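Local coordinates for protein beta-N-acetylhexosaminidase (Arthrobacter aurescens, PDB 3RCN) that probably hydrolyses terminal non-reducing N-acetyl-D-hexosamine residues in N-acetyl-beta-D-hexosaminides, as a member of glycosyl hydrolase family 20, at residues 154-158 / 228-232; 164-168 / 502-506; 286-291 / 346-351. One frame throughout, in Å; residues are numbered along the deposited sequence.

Contact 1. Residues 154-158 / 228-232; sequences KDNVL and EIVAF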
ATOM      1  N   LYS A 154       4.051  -5.910  -2.485  1.00 33.26           N
ATOM      2  CA  LYS A 154       3.601  -6.601  -1.280  1.00 27.67           C
ATOM      3  C   LYS A 154       2.657  -5.767  -0.388  1.00 35.40           C
ATOM      4  O   LYS A 154       1.656  -6.288   0.117  1.00 38.11           O
ATOM      5  CB  LYS A 154       4.826  -7.071  -0.498  1.00 31.45           C
ATOM      6  CG  LYS A 154       4.524  -7.856   0.762  1.00 39.23           C
ATOM      7  CD  LYS A 154       5.785  -8.549   1.265  1.00 40.64           C
ATOM      8  CE  LYS A 154       6.808  -7.561   1.849  1.00 38.72           C
ATOM      9  NZ  LYS A 154       6.365  -7.010   3.161  1.00 29.75           N
ATOM     10  N   ASP A 155       2.979  -4.485  -0.189  1.00 32.73           N
ATOM     11  CA  ASP A 155       2.131  -3.584   0.601  1.00 40.97           C
ATOM     12  C   ASP A 155       0.675  -3.572   0.101  1.00 31.49           C
ATOM     13  O   ASP A 155      -0.275  -3.572   0.885  1.00 26.87           O
ATOM     14  CB  ASP A 155       2.695  -2.149   0.594  1.00 59.26           C
ATOM     15  CG  ASP A 155       3.944  -1.982   1.485  1.00 70.42           C
ATOM     16  OD1 ASP A 155       4.696  -0.982   1.295  1.00 65.67           O
ATOM     17  OD2 ASP A 155       4.168  -2.843   2.373  1.00 76.86           O
ATOM     18  N   ASN A 156       0.515  -3.570  -1.216  1.00 29.94           N
ATOM     19  CA  ASN A 156      -0.798  -3.543  -1.838  1.00 33.44           C
ATOM     20  C   ASN A 156      -1.527  -4.889  -1.775  1.00 35.62           C
ATOM     21  O   ASN A 156      -2.748  -4.931  -1.580  1.00 31.34           O
ATOM     22  CB  ASN A 156      -0.677  -3.028  -3.269  1.00 33.33           C
ATOM     23  CG  ASN A 156      -0.060  -1.640  -3.322  1.00 36.35           C
ATOM     24  OD1 ASN A 156       1.135  -1.476  -3.589  1.00 44.74           O
ATOM     25  ND2 ASN A 156      -0.864  -0.638  -3.020  1.00 26.78           N
ATOM     26  N   VAL A 157      -0.777  -5.981  -1.919  1.00 30.06           N
ATOM     27  CA  VAL A 157      -1.338  -7.325  -1.740  1.00 28.71           C
ATOM     28  C   VAL A 157      -1.953  -7.504  -0.340  1.00 28.89           C
ATOM     29  O   VAL A 157      -3.056  -8.031  -0.212  1.00 28.11           O
ATOM     30  CB  VAL A 157      -0.284  -8.454  -1.988  1.00 39.64           C
ATOM     31  CG1 VAL A 157      -0.876  -9.831  -1.680  1.00 39.21           C
ATOM     32  CG2 VAL A 157       0.264  -8.415  -3.417  1.00 33.07           C
ATOM     33  N   LEU A 158      -1.258  -7.066   0.709  1.00 24.80           N
ATOM     34  CA  LEU A 158      -1.772  -7.286   2.055  1.00 28.31           C
ATOM     35  C   LEU A 158      -3.016  -6.442   2.248  1.00 33.80           C
ATOM     36  O   LEU A 158      -3.941  -6.833   2.975  1.00 35.26           O
ATOM     37  CB  LEU A 158      -0.734  -6.938   3.111  1.00 29.52           C
ATOM     38  CG  LEU A 158       0.616  -7.618   2.920  1.00 35.51           C
ATOM     39  CD1 LEU A 158       1.680  -7.033   3.848  1.00 27.22           C
ATOM     40  CD2 LEU A 158       0.463  -9.132   3.117  1.00 34.26           C
ATOM     41  N   GLU A 228       4.952 -14.370   4.541  1.00 30.76           N
ATOM     42  CA  GLU A 228       4.208 -13.274   5.144  1.00 30.72           C
ATOM     43  C   GLU A 228       2.785 -13.176   4.594  1.00 27.70           C
ATOM     44  O   GLU A 228       1.814 -13.091   5.346  1.00 27.85           O
ATOM     45  CB  GLU A 228       4.953 -11.950   4.947  1.00 21.54           C
ATOM     46  CG  GLU A 228       4.270 -10.737   5.602  1.00 26.20           C
ATOM     47  CD  GLU A 228       5.096  -9.427   5.501  1.00 51.79           C
ATOM     48  OE1 GLU A 228       6.064  -9.365   4.714  1.00 42.77           O
ATOM     49  OE2 GLU A 228       4.771  -8.445   6.211  1.00 53.75           O
ATOM     50  N   ILE A 229       2.658 -13.195   3.278  1.00 24.03           N
ATOM     51  CA  ILE A 229       1.351 -13.074   2.668  1.00 21.67           C
ATOM     52  C   ILE A 229       0.448 -14.221   3.113  1.00 33.80           C
ATOM     53  O   ILE A 229      -0.739 -13.998   3.413  1.00 28.16           O
ATOM     54  CB  ILE A 229       1.464 -13.068   1.150  1.00 21.33           C
ATOM     55  CG1 ILE A 229       1.935 -11.698   0.674  1.00 25.20           C
ATOM     56  CG2 ILE A 229       0.124 -13.412   0.530  1.00 20.51           C
ATOM     57  CD1 ILE A 229       2.498 -11.694  -0.726  1.00 26.85           C
ATOM     58  N   VAL A 230       1.020 -15.435   3.162  1.00 25.30           N
ATOM     59  CA  VAL A 230       0.307 -16.622   3.619  1.00 27.55           C
ATOM     60  C   VAL A 230      -0.110 -16.512   5.090  1.00 31.04           C
ATOM     61  O   VAL A 230      -1.246 -16.834   5.451  1.00 34.82           O
ATOM     62  CB  VAL A 230       1.129 -17.934   3.399  1.00 37.12           C
ATOM     63  CG1 VAL A 230       0.473 -19.102   4.117  1.00 29.37           C
ATOM     64  CG2 VAL A 230       1.280 -18.256   1.915  1.00 27.79           C
ATOM     65  N   ALA A 231       0.810 -16.066   5.939  1.00 27.79           N
ATOM     66  CA  ALA A 231       0.497 -15.832   7.351  1.00 25.47           C
ATOM     67  C   ALA A 231      -0.529 -14.708   7.536  1.00 27.21           C
ATOM     68  O   ALA A 231      -1.451 -14.822   8.352  1.00 27.80           O
ATOM     69  CB  ALA A 231       1.757 -15.538   8.133  1.00 22.93           C
ATOM     70  N   PHE A 232      -0.369 -13.632   6.770  1.00 21.51           N
ATOM     71  CA  PHE A 232      -1.304 -12.511   6.811  1.00 35.18           C
ATOM     72  C   PHE A 232      -2.703 -13.013   6.445  1.00 29.88           C
ATOM     73  O   PHE A 232      -3.674 -12.745   7.157  1.00 29.13           O
ATOM     74  CB  PHE A 232      -0.830 -11.390   5.863  1.00 39.11           C
ATOM     75  CG  PHE A 232      -1.559 -10.073   6.022  1.00 34.01           C
ATOM     76  CD1 PHE A 232      -2.694  -9.794   5.276  1.00 36.53           C
ATOM     77  CD2 PHE A 232      -1.079  -9.096   6.875  1.00 36.04           C
ATOM     78  CE1 PHE A 232      -3.349  -8.568   5.396  1.00 34.24           C
ATOM     79  CE2 PHE A 232      -1.742  -7.876   7.015  1.00 30.14           C
ATOM     80  CZ  PHE A 232      -2.872  -7.616   6.271  1.00 31.03           C
TER
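Helices that run side by side pack well when one large side chain fills the hollow between several on its neighbour, and here Leu158 does so. It projects into the trough formed by Glu228, Ile229 and Phe232. Leu158 CD2 lies 3.8 Å from Ile229 CG1 and 3.7 Å from Phe232 CG, while Leu158 CB rests over the face of the Phe232 ring in a CH-pi contact, 3.9 Å from its centroid. The ring also reaches the backbone, with Phe232 CE1 3.0 Å from Leu158 O. On one flank Val157 CG1 meets the tip of Ile229, 4.0 Å from CD1. One turn earlier, Lys154, its end bent by two p torsions, forms a 2.8 Å salt bridge from NZ to Glu228 OE1, a carboxylate that also binds Arg115 of the second subunit. The helix axes approach to 10.7 Å and cross at only -17°. Such near-parallel packing is typical of neighbouring outer helices in a TIM barrel, here those following the paired parallel strands 140-146 and 171-178.

Contact 2. Residues 164-168 / 502-506; sequences MAMHK and HLARL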
HETATM    1  N   MSE A 164     -10.519  -8.082   1.349  1.00 29.35           N
HETATM    2  CA  MSE A 164     -11.198  -9.365   1.113  1.00 36.26           C
HETATM    3  C   MSE A 164     -11.832  -9.929   2.382  1.00 36.86           C
HETATM    4  O   MSE A 164     -12.975 -10.379   2.368  1.00 28.44           O
HETATM    5  CB  MSE A 164     -10.233 -10.423   0.572  1.00 29.01           C
HETATM    6  CG  MSE A 164      -9.832 -10.284  -0.875  1.00 24.15           C
HETATM    7 SE   MSE A 164      -8.603 -11.742  -1.345  0.69 25.41          SE
HETATM    8  CE  MSE A 164      -9.694 -13.325  -1.060  1.00 23.82           C
ATOM      9  N   ALA A 165     -11.070  -9.933   3.470  1.00 36.46           N
ATOM     10  CA  ALA A 165     -11.548 -10.525   4.708  1.00 34.19           C
ATOM     11  C   ALA A 165     -12.752  -9.740   5.234  1.00 32.26           C
ATOM     12  O   ALA A 165     -13.627 -10.288   5.916  1.00 30.19           O
ATOM     13  CB  ALA A 165     -10.426 -10.565   5.741  1.00 32.90           C
HETATM   14  N   MSE A 166     -12.786  -8.452   4.912  1.00 29.51           N
HETATM   15  CA  MSE A 166     -13.868  -7.586   5.363  1.00 36.91           C
HETATM   16  C   MSE A 166     -15.170  -7.955   4.661  1.00 35.80           C
HETATM   17  O   MSE A 166     -16.259  -7.710   5.172  1.00 40.85           O
HETATM   18  CB  MSE A 166     -13.515  -6.113   5.125  1.00 45.48           C
HETATM   19  CG  MSE A 166     -14.564  -5.129   5.632  1.00 53.03           C
HETATM   20 SE   MSE A 166     -15.873  -4.617   4.270  0.50 40.69          SE
HETATM   21  CE  MSE A 166     -14.960  -2.974   3.593  1.00 14.70           C
ATOM     22  N   HIS A 167     -15.043  -8.547   3.482  1.00 34.52           N
ATOM     23  CA  HIS A 167     -16.201  -9.051   2.744  1.00 32.40           C
ATOM     24  C   HIS A 167     -16.489 -10.538   3.010  1.00 33.77           C
ATOM     25  O   HIS A 167     -17.393 -11.121   2.409  1.00 40.29           O
ATOM     26  CB  HIS A 167     -16.042  -8.779   1.254  1.00 26.41           C
ATOM     27  CG  HIS A 167     -16.104  -7.326   0.904  1.00 36.53           C
ATOM     28  ND1 HIS A 167     -14.994  -6.512   0.914  1.00 43.36           N
ATOM     29  CD2 HIS A 167     -17.151  -6.542   0.560  1.00 40.32           C
ATOM     30  CE1 HIS A 167     -15.351  -5.285   0.570  1.00 34.72           C
ATOM     31  NE2 HIS A 167     -16.652  -5.279   0.350  1.00 39.13           N
ATOM     32  N   LYS A 168     -15.724 -11.124   3.929  1.00 24.39           N
ATOM     33  CA  LYS A 168     -15.872 -12.517   4.336  1.00 23.83           C
ATOM     34  C   LYS A 168     -15.519 -13.508   3.229  1.00 27.94           C
ATOM     35  O   LYS A 168     -15.977 -14.632   3.251  1.00 28.70           O
ATOM     36  CB  LYS A 168     -17.303 -12.774   4.817  1.00 29.14           C
ATOM     37  CG  LYS A 168     -17.703 -12.044   6.119  1.00 33.61           C
ATOM     38  CD  LYS A 168     -19.148 -12.398   6.528  1.00 39.72           C
ATOM     39  CE  LYS A 168     -19.521 -11.941   7.945  1.00 36.39           C
ATOM     40  NZ  LYS A 168     -19.707 -10.468   8.075  1.00 33.27           N
ATOM     41  N   HIS A 502     -21.908   1.121   2.661  1.00 41.67           N
ATOM     42  CA  HIS A 502     -20.722   0.394   2.196  1.00 37.04           C
ATOM     43  C   HIS A 502     -19.680   1.162   1.381  1.00 36.81           C
ATOM     44  O   HIS A 502     -18.478   0.950   1.562  1.00 35.15           O
ATOM     45  CB  HIS A 502     -21.128  -0.865   1.437  1.00 38.15           C
ATOM     46  CG  HIS A 502     -20.080  -1.936   1.452  1.00 36.17           C
ATOM     47  ND1 HIS A 502     -19.724  -2.604   2.600  1.00 37.97           N
ATOM     48  CD2 HIS A 502     -19.296  -2.430   0.462  1.00 31.78           C
ATOM     49  CE1 HIS A 502     -18.773  -3.484   2.316  1.00 35.71           C
ATOM     50  NE2 HIS A 502     -18.495  -3.392   1.032  1.00 37.80           N
ATOM     51  N   LEU A 503     -20.117   2.029   0.474  1.00 33.43           N
ATOM     52  CA  LEU A 503     -19.156   2.847  -0.259  1.00 32.20           C
ATOM     53  C   LEU A 503     -18.272   3.629   0.715  1.00 41.33           C
ATOM     54  O   LEU A 503     -17.086   3.835   0.453  1.00 49.92           O
ATOM     55  CB  LEU A 503     -19.850   3.813  -1.220  1.00 30.75           C
ATOM     56  CG  LEU A 503     -20.473   3.282  -2.513  1.00 39.43           C
ATOM     57  CD1 LEU A 503     -20.798   4.458  -3.415  1.00 42.38           C
ATOM     58  CD2 LEU A 503     -19.554   2.283  -3.241  1.00 36.77           C
ATOM     59  N   ALA A 504     -18.848   4.061   1.836  1.00 37.18           N
ATOM     60  CA  ALA A 504     -18.090   4.803   2.847  1.00 36.00           C
ATOM     61  C   ALA A 504     -17.060   3.906   3.518  1.00 38.57           C
ATOM     62  O   ALA A 504     -15.985   4.375   3.902  1.00 29.25           O
ATOM     63  CB  ALA A 504     -19.013   5.405   3.886  1.00 22.57           C
ATOM     64  N   ARG A 505     -17.396   2.619   3.657  1.00 37.47           N
ATOM     65  CA  ARG A 505     -16.464   1.633   4.213  1.00 35.73           C
ATOM     66  C   ARG A 505     -15.293   1.376   3.263  1.00 36.12           C
ATOM     67  O   ARG A 505     -14.137   1.295   3.699  1.00 38.88           O
ATOM     68  CB  ARG A 505     -17.172   0.318   4.506  1.00 40.96           C
ATOM     69  CG  ARG A 505     -18.187   0.371   5.623  1.00 36.19           C
ATOM     70  CD  ARG A 505     -18.881  -0.985   5.779  1.00 35.39           C
ATOM     71  NE  ARG A 505     -20.164  -0.860   6.457  1.00 41.43           N
ATOM     72  CZ  ARG A 505     -21.318  -1.275   5.952  1.00 43.45           C
ATOM     73  NH1 ARG A 505     -21.350  -1.876   4.769  1.00 38.10           N
ATOM     74  NH2 ARG A 505     -22.439  -1.101   6.637  1.00 46.16           N
ATOM     75  N   LEU A 506     -15.590   1.247   1.968  1.00 26.96           N
ATOM     76  CA  LEU A 506     -14.537   1.109   0.967  1.00 30.48           C
ATOM     77  C   LEU A 506     -13.613   2.336   0.948  1.00 37.74           C
ATOM     78  O   LEU A 506     -12.388   2.213   0.817  1.00 40.94           O
ATOM     79  CB  LEU A 506     -15.130   0.883  -0.421  1.00 28.78           C
ATOM     80  CG  LEU A 506     -15.974  -0.376  -0.633  1.00 35.39           C
ATOM     81  CD1 LEU A 506     -16.434  -0.452  -2.067  1.00 32.86           C
ATOM     82  CD2 LEU A 506     -15.224  -1.644  -0.253  1.00 33.26           C
TER
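One turn of helix can present both a polar and an apolar surface to the same partner, as residues 502-506 illustrate. The first of them, His502, meets two side chains: its NE2 hydrogen-bonds His167 NE2 at 2.7 Å, and its CE1 lies 3.7 Å from the selenium of Met166, present as selenomethionine, which approaches the ring obliquely. The two imidazoles touch rim to rim, their planes at 77°. Farther along, Arg505 bonds this ring from within its own helix, NH1 donating to His502 ND1 at 2.8 Å, and Arg505 CB sits 4.1 Å from Met166 CE. Leu506 closes the patch: its CD2 packs against the His167 ring edge, 3.7 Å from CE1, and lies 4.1 Å from Met166 CE. Helix 95-109 also borders the contact, through Gln103 against Met166 and Gln107 against Arg505. Helix 491-508 meets the C-terminal end of helix 154-166, through Met166 and His167, just before the Schellman motif at Lys168 that leads to strand 171-178, an alpha-to-beta connection of the TIM barrel.

Contact 3. Residues 286-291 / 346-351; sequences VSETSL and WFVGQL. With SO4 (sulfate ion), chain C.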
ATOM      1  N   VAL A 286       7.142 -31.003 -23.261  1.00 40.38           N
ATOM      2  CA  VAL A 286       6.870 -31.985 -22.219  1.00 42.14           C
ATOM      3  C   VAL A 286       7.822 -33.175 -22.326  1.00 40.26           C
ATOM      4  O   VAL A 286       7.910 -33.830 -23.361  1.00 45.78           O
ATOM      5  CB  VAL A 286       5.411 -32.465 -22.240  1.00 43.66           C
ATOM      6  CG1 VAL A 286       4.476 -31.275 -22.197  1.00 42.77           C
ATOM      7  CG2 VAL A 286       5.145 -33.285 -23.466  1.00 52.03           C
ATOM      8  N   SER A 287       8.495 -33.473 -21.224  1.00 37.83           N
ATOM      9  CA  SER A 287       9.633 -34.376 -21.234  1.00 43.72           C
ATOM     10  C   SER A 287      10.085 -34.579 -19.805  1.00 45.62           C
ATOM     11  O   SER A 287       9.571 -33.939 -18.883  1.00 51.17           O
ATOM     12  CB  SER A 287      10.787 -33.777 -22.032  1.00 42.25           C
ATOM     13  OG  SER A 287      11.300 -32.641 -21.371  1.00 41.02           O
ATOM     14  N   GLU A 288      11.027 -35.493 -19.618  1.00 40.21           N
ATOM     15  CA  GLU A 288      11.436 -35.864 -18.277  1.00 47.62           C
ATOM     16  C   GLU A 288      12.097 -34.682 -17.608  1.00 49.02           C
ATOM     17  O   GLU A 288      11.923 -34.468 -16.406  1.00 49.69           O
ATOM     18  CB  GLU A 288      12.376 -37.078 -18.285  1.00 49.88           C
ATOM     19  CG  GLU A 288      11.710 -38.389 -18.673  1.00 58.34           C
ATOM     20  CD  GLU A 288      10.460 -38.705 -17.853  1.00 71.29           C
ATOM     21  OE1 GLU A 288      10.419 -38.388 -16.640  1.00 70.86           O
ATOM     22  OE2 GLU A 288       9.509 -39.280 -18.432  1.00 77.58           O
ATOM     23  N   THR A 289      12.854 -33.913 -18.387  1.00 43.46           N
ATOM     24  CA  THR A 289      13.557 -32.766 -17.826  1.00 42.52           C
ATOM     25  C   THR A 289      12.604 -31.660 -17.361  1.00 32.32           C
ATOM     26  O   THR A 289      12.743 -31.192 -16.237  1.00 34.15           O
ATOM     27  CB  THR A 289      14.696 -32.250 -18.740  1.00 47.26           C
ATOM     28  OG1 THR A 289      14.194 -31.974 -20.052  1.00 50.63           O
ATOM     29  CG2 THR A 289      15.785 -33.305 -18.837  1.00 42.93           C
ATOM     30  N   SER A 290      11.632 -31.283 -18.196  1.00 30.99           N
ATOM     31  CA  SER A 290      10.558 -30.370 -17.778  1.00 32.03           C
ATOM     32  C   SER A 290       9.917 -30.885 -16.503  1.00 35.26           C
ATOM     33  O   SER A 290       9.756 -30.141 -15.531  1.00 29.97           O
ATOM     34  CB  SER A 290       9.452 -30.279 -18.826  1.00 32.54           C
ATOM     35  OG  SER A 290       9.976 -30.078 -20.108  1.00 46.23           O
ATOM     36  N   LEU A 291       9.533 -32.161 -16.527  1.00 28.98           N
ATOM     37  CA  LEU A 291       8.901 -32.790 -15.376  1.00 31.84           C
ATOM     38  C   LEU A 291       9.737 -32.650 -14.114  1.00 34.73           C
ATOM     39  O   LEU A 291       9.209 -32.294 -13.061  1.00 40.38           O
ATOM     40  CB  LEU A 291       8.618 -34.271 -15.651  1.00 38.79           C
ATOM     41  CG  LEU A 291       7.172 -34.548 -16.040  1.00 40.14           C
ATOM     42  CD1 LEU A 291       6.947 -36.025 -16.243  1.00 41.83           C
ATOM     43  CD2 LEU A 291       6.242 -33.984 -14.960  1.00 37.19           C
ATOM     44  N   TRP A 346      -1.207 -35.974 -19.832  1.00 29.42           N
ATOM     45  CA  TRP A 346      -0.161 -36.752 -19.198  1.00 33.30           C
ATOM     46  C   TRP A 346       0.737 -35.893 -18.296  1.00 39.04           C
ATOM     47  O   TRP A 346       1.062 -36.288 -17.171  1.00 41.12           O
ATOM     48  CB  TRP A 346       0.687 -37.452 -20.262  1.00 33.39           C
ATOM     49  CG  TRP A 346       1.835 -38.186 -19.677  1.00 41.45           C
ATOM     50  CD1 TRP A 346       1.792 -39.400 -19.060  1.00 51.88           C
ATOM     51  CD2 TRP A 346       3.206 -37.762 -19.638  1.00 39.12           C
ATOM     52  NE1 TRP A 346       3.051 -39.761 -18.638  1.00 52.43           N
ATOM     53  CE2 TRP A 346       3.936 -38.776 -18.976  1.00 44.28           C
ATOM     54  CE3 TRP A 346       3.885 -36.630 -20.097  1.00 42.94           C
ATOM     55  CZ2 TRP A 346       5.311 -38.691 -18.763  1.00 44.84           C
ATOM     56  CZ3 TRP A 346       5.262 -36.549 -19.889  1.00 45.91           C
ATOM     57  CH2 TRP A 346       5.955 -37.571 -19.222  1.00 46.52           C
ATOM     58  N   PHE A 347       1.148 -34.732 -18.805  1.00 31.61           N
ATOM     59  CA  PHE A 347       2.096 -33.864 -18.104  1.00 34.22           C
ATOM     60  C   PHE A 347       1.512 -33.365 -16.793  1.00 34.89           C
ATOM     61  O   PHE A 347       2.140 -33.455 -15.748  1.00 37.74           O
ATOM     62  CB  PHE A 347       2.479 -32.668 -18.976  1.00 30.77           C
ATOM     63  CG  PHE A 347       3.596 -31.841 -18.414  1.00 36.52           C
ATOM     64  CD1 PHE A 347       4.890 -32.340 -18.361  1.00 40.78           C
ATOM     65  CD2 PHE A 347       3.360 -30.563 -17.933  1.00 36.43           C
ATOM     66  CE1 PHE A 347       5.930 -31.576 -17.842  1.00 39.26           C
ATOM     67  CE2 PHE A 347       4.390 -29.798 -17.410  1.00 29.55           C
ATOM     68  CZ  PHE A 347       5.680 -30.306 -17.371  1.00 33.97           C
ATOM     69  N   VAL A 348       0.298 -32.840 -16.863  1.00 36.43           N
ATOM     70  CA  VAL A 348      -0.381 -32.324 -15.692  1.00 36.05           C
ATOM     71  C   VAL A 348      -0.627 -33.442 -14.674  1.00 35.56           C
ATOM     72  O   VAL A 348      -0.490 -33.235 -13.464  1.00 33.74           O
ATOM     73  CB  VAL A 348      -1.700 -31.639 -16.110  1.00 36.07           C
ATOM     74  CG1 VAL A 348      -2.547 -31.295 -14.909  1.00 22.78           C
ATOM     75  CG2 VAL A 348      -1.403 -30.395 -16.963  1.00 36.54           C
ATOM     76  N   GLY A 349      -0.968 -34.631 -15.172  1.00 36.16           N
ATOM     77  CA  GLY A 349      -1.232 -35.778 -14.316  1.00 25.34           C
ATOM     78  C   GLY A 349      -0.007 -36.202 -13.536  1.00 32.10           C
ATOM     79  O   GLY A 349      -0.106 -36.490 -12.349  1.00 37.48           O
ATOM     80  N   GLN A 350       1.147 -36.241 -14.201  1.00 38.02           N
ATOM     81  CA  GLN A 350       2.411 -36.545 -13.527  1.00 40.45           C
ATOM     82  C   GLN A 350       2.691 -35.548 -12.404  1.00 38.84           C
ATOM     83  O   GLN A 350       3.089 -35.923 -11.298  1.00 33.78           O
ATOM     84  CB  GLN A 350       3.586 -36.556 -14.507  1.00 32.35           C
ATOM     85  CG  GLN A 350       3.552 -37.667 -15.550  1.00 39.61           C
ATOM     86  CD  GLN A 350       3.569 -39.067 -14.954  1.00 42.25           C
ATOM     87  OE1 GLN A 350       2.550 -39.766 -14.974  1.00 37.70           O
ATOM     88  NE2 GLN A 350       4.725 -39.490 -14.428  1.00 39.61           N
ATOM     89  N   LEU A 351       2.481 -34.269 -12.682  1.00 34.64           N
ATOM     90  CA  LEU A 351       2.637 -33.282 -11.629  1.00 33.85           C
ATOM     91  C   LEU A 351       1.571 -33.452 -10.543  1.00 34.08           C
ATOM     92  O   LEU A 351       1.878 -33.372  -9.353  1.00 31.88           O
ATOM     93  CB  LEU A 351       2.647 -31.874 -12.207  1.00 37.95           C
ATOM     94  CG  LEU A 351       3.871 -31.579 -13.078  1.00 37.33           C
ATOM     95  CD1 LEU A 351       3.746 -30.203 -13.689  1.00 34.61           C
ATOM     96  CD2 LEU A 351       5.179 -31.731 -12.289  1.00 29.59           C
TER
HETATM   97  S   SO4 C 553      12.182 -37.521 -22.810  1.00 68.92           S
HETATM   98  O1  SO4 C 553      13.476 -36.885 -22.541  1.00 68.43           O
HETATM   99  O2  SO4 C 553      11.216 -37.130 -21.788  1.00 71.20           O
HETATM  100  O3  SO4 C 553      11.681 -37.112 -24.122  1.00 55.48           O
HETATM  101  O4  SO4 C 553      12.350 -38.972 -22.778  1.00 75.68           O
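A sulfate ion, probably from the crystallisation liquor, sits at the start of a helix here, a textbook case of an anion bound at a helix N-terminus. Glu288 N, in the first helical turn, donates a 2.7 Å hydrogen bond to the sulfate O2, and the preceding residue, Ser287, is the N-cap. Gln327 and Lys331 of helix 326-335 also hydrogen-bond the ion; Lys331 forms a salt bridge with Glu288 as well, so the same lysine serves both negative groups. The fold around it is a TIM barrel: helices 288-304 and 342-357 are outer helices that lead into the neighbouring parallel strands 309-313 and 361-364. Behind the charged end, their meeting is apolar and follows the knobs-into-holes principle. Leu291 is the knob, and Trp346, Phe347, Gln350 and Leu351 form its hole. Leu291 CD1 reaches Trp346 CH2 at 3.5 Å, its CG lies 3.7 Å from Phe347 CE1, and its CD2 stands 3.7 Å from both Gln350 CB and Leu351 CD2. Phe347 also meets the first turn, Ser290 CB lying 3.9 Å from its CE1; the hydroxyl of Ser290 is turned to the backbone oxygen of Glu285. Beyond the helix start, the loop residue Val286 completes the apolar wall, its CB 3.9 Å from Phe347 CD1. Trp346, the partly exposed member of the hole, meets the acid as well as the leucine: Glu288 OE2 approaches the rim of its indole near the ring plane, 4.0 Å from CH2.

How the contacts relate
Contacts 1 and 2 touch through buried residues alone, their centres about 13 and 15 Å from that of the chain, while contact 3 lies about 27 Å out and includes the exposed Glu288. Contacts 1 and 2 share helix 154-166, the first using its start and the second its C-terminal end. Contacts 1 and 3 each join neighbouring outer helices of the barrel, but a salt bridge reinforces the former near the second subunit, whereas the latter relies on apolar interlocking, with a sulfate held at its exposed edge by a helix N-terminus, Gln327 and Lys331. Contact 2, across the chain's centre from contact 3, differs in pairing two histidines beside selenomethionine, near helix 95-109.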